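Local coordinates for homoserine kinase (Cytophaga hutchinsonii, PDB 4P52), which probably catalyses the ATP-dependent phosphorylation of homoserine to O-phosphohomoserine, as a kinase of the GHMP family, at residues 32-40 / 280-289; 184-192 / 232-240. All coordinates share one frame; numbering follows the deposited sequence.

Two contacts about 17 Å apart, centre to centre, illustrate how a GHMP kinase ties distant parts of its chain together. Both reach the same mixed sheet, contact 1 through strand 26-36 and contact 2 through strand 183-187. Along the chain, both segments of contact 2 fall between 32-40 and 280-289. Contact 1 is buried near the centre of the chain and joins the mixed sheet to the hairpin of strands 278-281 and 288-292; contact 2, farther out, sets helix 219-237 against the sheet's margin. The two meet at L232, in the last turns of helix 219-237, whose CD2 lies 3.6 Å from C40 SG, so the loop that follows strand 26-36 packs on the same helix.

Contact 1: residues 32-40 / 280-289; sequences PATVANVSC and SISGSGPSIF
Near A36, the backbone of the 32-40 segment meets the turn of the 278-292 hairpin: G283 N donates to A36 O at 3.0 Å. G283 sits second in a type II' turn from S282 to G285, a place that its positive phi suits. Beyond it, N37 points at the turn, and its ND2 makes a weak bond to G283 O (3.0 Å); OD1 of the same amide takes the backbone N of D43, so both ends of the group are engaged. A water extends the bridge, accepting from S39 N at 2.8 Å and donating to I281 O.

The apolar half is built round the F289 ring. V35 lays CG1 over one face, 3.9 Å from the ring centroid and 19° off the normal, a CH-pi contact. This methyl is anti to the backbone N (chi1 175°), which carries it onto the ring and also to 3.6 Å from S282 OG, a hydroxyl bonded to G117 O. S280 N lies over the opposite face, S39 N comes in at the edge, and V38 CA approaches CZ obliquely at 3.5 Å. I197 of strand 194-200 touches both V35 and F289. Were F289 an alanine, V35 CG1 would probably lose its aromatic face and a gap would open beside V38 CA. Nearby, S280 CB packs on S39 CA, while its hydroxyl turns to E254.

The sequences mark this as the meeting of two conserved GHMP kinase motifs, the N-terminal P-x-x-x-A-N element (motif 1) and the C-terminal S-G-S-G-P-S loop (motif 3). S282 and S287 also bond to the backbone of G117 and S116 in the glycine-rich loop, motif 2 of the family, an arrangement consistent with the family's active-site region.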
loop_
_atom_site.group_PDB
_atom_site.type_symbol
_atom_site.label_atom_id
_atom_site.label_comp_id
_atom_site.label_asym_id
_atom_site.label_seq_id
_atom_site.Cartn_x
_atom_site.Cartn_y
_atom_site.Cartn_z
ATOM N N PRO A 32 16.691 15.188 13.005
ATOM C CA PRO A 32 17.188 14.879 11.679
ATOM C C PRO A 32 16.322 15.302 10.493
ATOM O O PRO A 32 15.081 15.379 10.581
ATOM C CB PRO A 32 17.326 13.354 11.725
ATOM C CG PRO A 32 16.216 12.922 12.610
ATOM C CD PRO A 32 16.043 14.023 13.630
ATOM N N ALA A 33 16.983 15.568 9.377
ATOM C CA ALA A 33 16.311 15.609 8.071
ATOM C C ALA A 33 15.510 14.310 7.826
ATOM O O ALA A 33 15.858 13.226 8.330
ATOM C CB ALA A 33 17.344 15.804 6.960
ATOM N N THR A 34 14.431 14.430 7.067
ATOM C CA THR A 34 13.619 13.282 6.725
ATOM C C THR A 34 13.384 13.284 5.238
ATOM O O THR A 34 13.358 14.344 4.621
ATOM C CB THR A 34 12.242 13.335 7.409
ATOM O OG1 THR A 34 11.706 14.648 7.271
ATOM C CG2 THR A 34 12.343 12.989 8.882
ATOM N N VAL A 35 13.213 12.104 4.663
ATOM C CA VAL A 35 12.795 11.985 3.277
ATOM C C VAL A 35 11.311 11.577 3.193
ATOM O O VAL A 35 10.937 10.460 3.549
ATOM C CB VAL A 35 13.654 10.954 2.524
ATOM C CG1 VAL A 35 13.126 10.753 1.100
ATOM C CG2 VAL A 35 15.107 11.398 2.515
ATOM N N ALA A 36 10.469 12.483 2.708
ATOM C CA ALA A 36 9.052 12.165 2.534
ATOM C C ALA A 36 8.694 11.707 1.101
ATOM O O ALA A 36 9.497 11.865 0.164
ATOM C CB ALA A 36 8.191 13.331 2.980
ATOM N N ASN A 37 7.496 11.114 0.968
ATOM C CA ASN A 37 6.986 10.534 -0.273
ATOM C C ASN A 37 7.657 9.236 -0.692
ATOM O O ASN A 37 6.971 8.251 -1.011
ATOM C CB ASN A 37 6.915 11.582 -1.370
ATOM C CG ASN A 37 6.156 12.822 -0.899
ATOM O OD1 ASN A 37 5.228 12.725 -0.075
ATOM N ND2 ASN A 37 6.565 13.981 -1.368
ATOM N N VAL A 38 8.979 9.177 -0.639
ATOM C CA VAL A 38 9.669 7.897 -0.899
ATOM C C VAL A 38 9.127 7.254 -2.196
ATOM O O VAL A 38 8.626 6.124 -2.197
ATOM C CB VAL A 38 9.573 6.920 0.312
ATOM C CG1 VAL A 38 10.472 5.702 0.128
ATOM C CG2 VAL A 38 9.904 7.627 1.628
ATOM N N SER A 39 9.189 8.001 -3.295
ATOM C CA SER A 39 8.662 7.507 -4.570
ATOM C C SER A 39 7.117 7.440 -4.615
ATOM O O SER A 39 6.427 8.474 -4.707
ATOM C CB SER A 39 9.276 6.141 -4.912
ATOM O OG SER A 39 9.045 5.845 -6.269
ATOM N N CYS A 40 6.569 6.234 -4.556
ATOM C CA CYS A 40 5.152 6.085 -4.860
ATOM C C CYS A 40 4.244 6.482 -3.689
ATOM O O CYS A 40 3.066 6.747 -3.893
ATOM C CB CYS A 40 4.850 4.664 -5.313
ATOM S SG CYS A 40 5.375 3.466 -4.070
ATOM N N SER A 280 14.056 9.004 -6.504
ATOM C CA SER A 280 13.021 10.000 -6.731
ATOM C C SER A 280 13.234 11.332 -6.005
ATOM O O SER A 280 14.264 11.553 -5.366
ATOM C CB SER A 280 11.635 9.436 -6.378
ATOM O OG SER A 280 10.605 10.210 -7.047
ATOM N N ILE A 281 12.254 12.223 -6.107
ATOM C CA ILE A 281 12.315 13.502 -5.426
ATOM C C ILE A 281 12.145 13.293 -3.941
ATOM O O ILE A 281 11.289 12.533 -3.535
ATOM C CB ILE A 281 11.211 14.444 -5.923
ATOM C CG1 ILE A 281 11.377 14.684 -7.429
ATOM C CG2 ILE A 281 11.197 15.770 -5.131
ATOM C CD1 ILE A 281 10.123 15.220 -8.103
ATOM N N SER A 282 12.935 13.982 -3.126
ATOM C CA SER A 282 12.727 13.920 -1.694
ATOM C C SER A 282 11.736 14.982 -1.281
ATOM O O SER A 282 11.955 16.170 -1.560
ATOM C CB SER A 282 14.045 14.140 -0.982
ATOM O OG SER A 282 13.812 14.221 0.411
ATOM N N GLY A 283 10.655 14.577 -0.612
ATOM C CA GLY A 283 9.583 15.515 -0.239
ATOM C C GLY A 283 9.118 16.346 -1.438
ATOM O O GLY A 283 8.717 15.803 -2.469
ATOM N N SER A 284 9.191 17.665 -1.345
ATOM C CA SER A 284 8.755 18.469 -2.465
ATOM C C SER A 284 9.957 19.009 -3.289
ATOM O O SER A 284 9.796 19.858 -4.180
ATOM C CB SER A 284 7.864 19.594 -1.949
ATOM O OG SER A 284 8.603 20.347 -1.012
ATOM N N GLY A 285 11.158 18.507 -3.003
ATOM C CA GLY A 285 12.333 18.881 -3.782
ATOM C C GLY A 285 12.910 20.213 -3.361
ATOM O O GLY A 285 12.386 20.855 -2.447
ATOM N N PRO A 286 13.995 20.645 -4.026
ATOM C CA PRO A 286 14.698 20.002 -5.165
ATOM C C PRO A 286 15.623 18.813 -4.818
ATOM O O PRO A 286 16.204 18.208 -5.746
ATOM C CB PRO A 286 15.536 21.128 -5.738
ATOM C CG PRO A 286 15.823 21.994 -4.555
ATOM C CD PRO A 286 14.599 21.941 -3.671
ATOM N N SER A 287 15.760 18.464 -3.534
ATOM C CA SER A 287 16.552 17.274 -3.169
ATOM C C SER A 287 16.020 15.978 -3.745
ATOM O O SER A 287 14.800 15.799 -3.915
ATOM C CB SER A 287 16.706 17.137 -1.659
ATOM O OG SER A 287 17.495 18.217 -1.190
ATOM N N ILE A 288 16.954 15.074 -4.015
ATOM C CA ILE A 288 16.698 13.813 -4.665
ATOM C C ILE A 288 17.343 12.729 -3.822
ATOM O O ILE A 288 18.427 12.928 -3.269
ATOM C CB ILE A 288 17.341 13.805 -6.066
ATOM C CG1 ILE A 288 16.751 14.957 -6.894
ATOM C CG2 ILE A 288 17.132 12.471 -6.777
ATOM C CD1 ILE A 288 17.359 15.113 -8.264
ATOM N N PHE A 289 16.688 11.580 -3.706
ATOM C CA PHE A 289 17.272 10.493 -2.921
ATOM C C PHE A 289 17.316 9.235 -3.758
ATOM O O PHE A 289 16.495 9.047 -4.685
ATOM C CB PHE A 289 16.488 10.231 -1.626
ATOM C CG PHE A 289 15.199 9.518 -1.860
ATOM C CD1 PHE A 289 14.094 10.201 -2.366
ATOM C CD2 PHE A 289 15.097 8.157 -1.612
ATOM C CE1 PHE A 289 12.903 9.523 -2.627
ATOM C CE2 PHE A 289 13.909 7.470 -1.873
ATOM C CZ PHE A 289 12.815 8.149 -2.388
HETATM O O HOH W 1 9.382 10.731 -3.999
#

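Contact 2: residues 184-192 / 232-240; sequences VVKLPVPAN and LVAGLLMND
L237 pushes one methyl, CD2, into the hollow between L187 and P188. It meets L187 CD2 on one residue. On the proline it comes to 3.5 Å from P188 CD. With CG beside its own backbone N (chi1 -63°), the leucine leans obliquely across both residues. One turn back on the helix, V233 CG1 makes a looser approach to L187 CD1.

The next bump comes from the other segment: V189 and L236 run alongside each other in the same sense, with V189 CG1 3.8 Å from L236 CD1. F173 of strand 173-178 touches both of them. Between these two apolar patches P188 O faces L236 O, two acceptors that cannot bond to each other.

The helix 219-237 ends here in a Schellman motif, with N239, of positive phi, as its C-prime residue: N239 N bonds to L236 O at 3.2 Å, and D240 N reaches G235 O weakly. The reversal presents the N239 amide to P190, and the two side chains pass in opposing senses, N239 OD1 resting 3.5 Å from P190 CA. The proline ring thus fits the notch between that amide and the last helical turn, its CD 4.0 Å from L236 O. A water links the two segments, donating to V189 O and to N239 OD1. Across the dimer interface, M238 of the second subunit, modelled as selenomethionine, packs on both P188 and L237.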
loop_
_atom_site.group_PDB
_atom_site.type_symbol
_atom_site.label_atom_id
_atom_site.label_comp_id
_atom_site.label_asym_id
_atom_site.label_seq_id
_atom_site.Cartn_x
_atom_site.Cartn_y
_atom_site.Cartn_z
ATOM N N VAL A 184 -0.432 6.626 12.560
ATOM C CA VAL A 184 0.967 6.476 12.164
ATOM C C VAL A 184 1.503 5.111 12.575
ATOM O O VAL A 184 1.234 4.628 13.666
ATOM C CB VAL A 184 1.816 7.596 12.788
ATOM C CG1 VAL A 184 3.291 7.333 12.555
ATOM C CG2 VAL A 184 1.399 8.920 12.190
ATOM N N VAL A 185 2.264 4.495 11.682
ATOM C CA VAL A 185 2.715 3.126 11.870
ATOM C C VAL A 185 4.192 3.083 11.581
ATOM O O VAL A 185 4.600 3.479 10.505
ATOM C CB VAL A 185 1.948 2.168 10.916
ATOM C CG1 VAL A 185 2.473 0.743 11.014
ATOM C CG2 VAL A 185 0.465 2.194 11.239
ATOM N N LYS A 186 5.011 2.645 12.532
ATOM C CA LYS A 186 6.437 2.506 12.252
ATOM C C LYS A 186 6.727 1.139 11.631
ATOM O O LYS A 186 6.280 0.121 12.134
ATOM C CB LYS A 186 7.285 2.694 13.503
ATOM C CG LYS A 186 8.786 2.626 13.159
ATOM C CD LYS A 186 9.741 2.752 14.334
ATOM C CE LYS A 186 9.599 4.115 14.996
ATOM N NZ LYS A 186 10.854 4.432 15.713
ATOM N N LEU A 187 7.500 1.108 10.553
ATOM C CA LEU A 187 7.768 -0.157 9.864
ATOM C C LEU A 187 9.236 -0.554 9.953
ATOM O O LEU A 187 10.099 0.311 9.905
ATOM C CB LEU A 187 7.376 -0.033 8.392
ATOM C CG LEU A 187 5.923 0.333 8.106
ATOM C CD1 LEU A 187 5.784 0.622 6.619
ATOM C CD2 LEU A 187 4.990 -0.780 8.545
ATOM N N PRO A 188 9.529 -1.865 10.068
ATOM C CA PRO A 188 10.925 -2.299 9.986
ATOM C C PRO A 188 11.456 -2.203 8.550
ATOM O O PRO A 188 10.711 -2.376 7.592
ATOM C CB PRO A 188 10.850 -3.762 10.395
ATOM C CG PRO A 188 9.496 -4.191 9.927
ATOM C CD PRO A 188 8.622 -3.011 10.260
ATOM N N VAL A 189 12.741 -1.925 8.414
ATOM C CA VAL A 189 13.365 -1.860 7.110
ATOM C C VAL A 189 14.655 -2.665 7.118
ATOM O O VAL A 189 15.249 -2.854 8.178
ATOM C CB VAL A 189 13.658 -0.393 6.724
ATOM C CG1 VAL A 189 12.345 0.244 6.260
ATOM C CG2 VAL A 189 14.344 0.362 7.875
ATOM N N PRO A 190 15.115 -3.131 5.943
ATOM C CA PRO A 190 16.353 -3.934 6.026
ATOM C C PRO A 190 17.557 -3.099 6.482
ATOM O O PRO A 190 17.635 -1.891 6.210
ATOM C CB PRO A 190 16.519 -4.519 4.628
ATOM C CG PRO A 190 15.569 -3.785 3.759
ATOM C CD PRO A 190 14.595 -2.995 4.578
ATOM N N ALA A 191 18.450 -3.736 7.225
ATOM C CA ALA A 191 19.484 -3.013 7.966
ATOM C C ALA A 191 20.587 -2.541 7.041
ATOM O O ALA A 191 21.371 -1.659 7.411
ATOM C CB ALA A 191 20.062 -3.883 9.078
ATOM N N ASN A 192 20.639 -3.132 5.849
ATOM C CA ASN A 192 21.652 -2.825 4.858
ATOM C C ASN A 192 21.095 -1.886 3.789
ATOM O O ASN A 192 21.667 -1.734 2.714
ATOM C CB ASN A 192 22.122 -4.119 4.206
ATOM C CG ASN A 192 21.012 -4.798 3.410
ATOM O OD1 ASN A 192 19.856 -4.879 3.853
ATOM N ND2 ASN A 192 21.350 -5.267 2.218
ATOM N N LEU A 232 5.766 -1.670 -2.138
ATOM C CA LEU A 232 6.861 -1.079 -1.377
ATOM C C LEU A 232 6.786 -1.449 0.111
ATOM O O LEU A 232 7.784 -1.858 0.698
ATOM C CB LEU A 232 6.858 0.440 -1.551
ATOM C CG LEU A 232 8.030 1.290 -1.073
ATOM C CD1 LEU A 232 9.360 0.712 -1.498
ATOM C CD2 LEU A 232 7.895 2.676 -1.669
ATOM N N VAL A 233 5.615 -1.295 0.722
ATOM C CA VAL A 233 5.421 -1.683 2.114
ATOM C C VAL A 233 5.742 -3.171 2.357
ATOM O O VAL A 233 6.419 -3.510 3.331
ATOM C CB VAL A 233 3.999 -1.330 2.585
ATOM C CG1 VAL A 233 3.684 -1.937 3.939
ATOM C CG2 VAL A 233 3.834 0.185 2.633
ATOM N N ALA A 234 5.280 -4.042 1.459
ATOM C CA ALA A 234 5.550 -5.472 1.564
ATOM C C ALA A 234 7.042 -5.723 1.402
ATOM O O ALA A 234 7.631 -6.414 2.214
ATOM C CB ALA A 234 4.740 -6.277 0.547
ATOM N N GLY A 235 7.634 -5.154 0.354
ATOM C CA GLY A 235 9.090 -5.155 0.147
ATOM C C GLY A 235 9.955 -4.742 1.343
ATOM O O GLY A 235 11.018 -5.312 1.548
ATOM N N LEU A 236 9.514 -3.775 2.143
ATOM C CA LEU A 236 10.282 -3.379 3.309
ATOM C C LEU A 236 10.056 -4.314 4.464
ATOM O O LEU A 236 11.001 -4.739 5.110
ATOM C CB LEU A 236 9.938 -1.963 3.769
ATOM C CG LEU A 236 10.104 -0.772 2.829
ATOM C CD1 LEU A 236 9.613 0.461 3.578
ATOM C CD2 LEU A 236 11.531 -0.603 2.313
ATOM N N LEU A 237 8.801 -4.612 4.753
ATOM C CA LEU A 237 8.483 -5.532 5.832
ATOM C C LEU A 237 9.108 -6.921 5.675
ATOM O O LEU A 237 9.256 -7.642 6.661
ATOM C CB LEU A 237 6.978 -5.700 5.962
ATOM C CG LEU A 237 6.177 -4.467 6.315
ATOM C CD1 LEU A 237 4.888 -4.816 7.040
ATOM C CD2 LEU A 237 7.049 -3.600 7.194
HETATM N N MSE A 238 9.453 -7.300 4.450
HETATM C CA MSE A 238 9.871 -8.668 4.159
HETATM C C MSE A 238 11.299 -8.695 3.750
HETATM O O MSE A 238 11.772 -9.692 3.221
HETATM C CB MSE A 238 9.090 -9.240 2.978
HETATM C CG MSE A 238 7.611 -9.463 3.253
HETATM SE SE MSE A 238 7.366 -10.292 5.020
HETATM C CE MSE A 238 5.633 -11.171 4.772
ATOM N N ASN A 239 11.999 -7.591 3.963
ATOM C CA ASN A 239 13.393 -7.483 3.562
ATOM C C ASN A 239 13.658 -7.985 2.145
ATOM O O ASN A 239 14.695 -8.566 1.875
ATOM C CB ASN A 239 14.315 -8.204 4.572
ATOM C CG ASN A 239 14.143 -7.711 6.018
ATOM O OD1 ASN A 239 13.986 -6.511 6.281
ATOM N ND2 ASN A 239 14.193 -8.645 6.964
ATOM N N ASP A 240 12.728 -7.771 1.229
ATOM C CA ASP A 240 12.997 -8.114 -0.168
ATOM C C ASP A 240 13.402 -6.847 -0.950
ATOM O O ASP A 240 12.725 -5.813 -0.897
ATOM C CB ASP A 240 11.819 -8.875 -0.812
ATOM C CG ASP A 240 11.923 -8.976 -2.345
ATOM O OD1 ASP A 240 12.612 -8.139 -2.973
ATOM O OD2 ASP A 240 11.286 -9.878 -2.945
HETATM O O HOH W 2 14.644 -5.491 9.245
#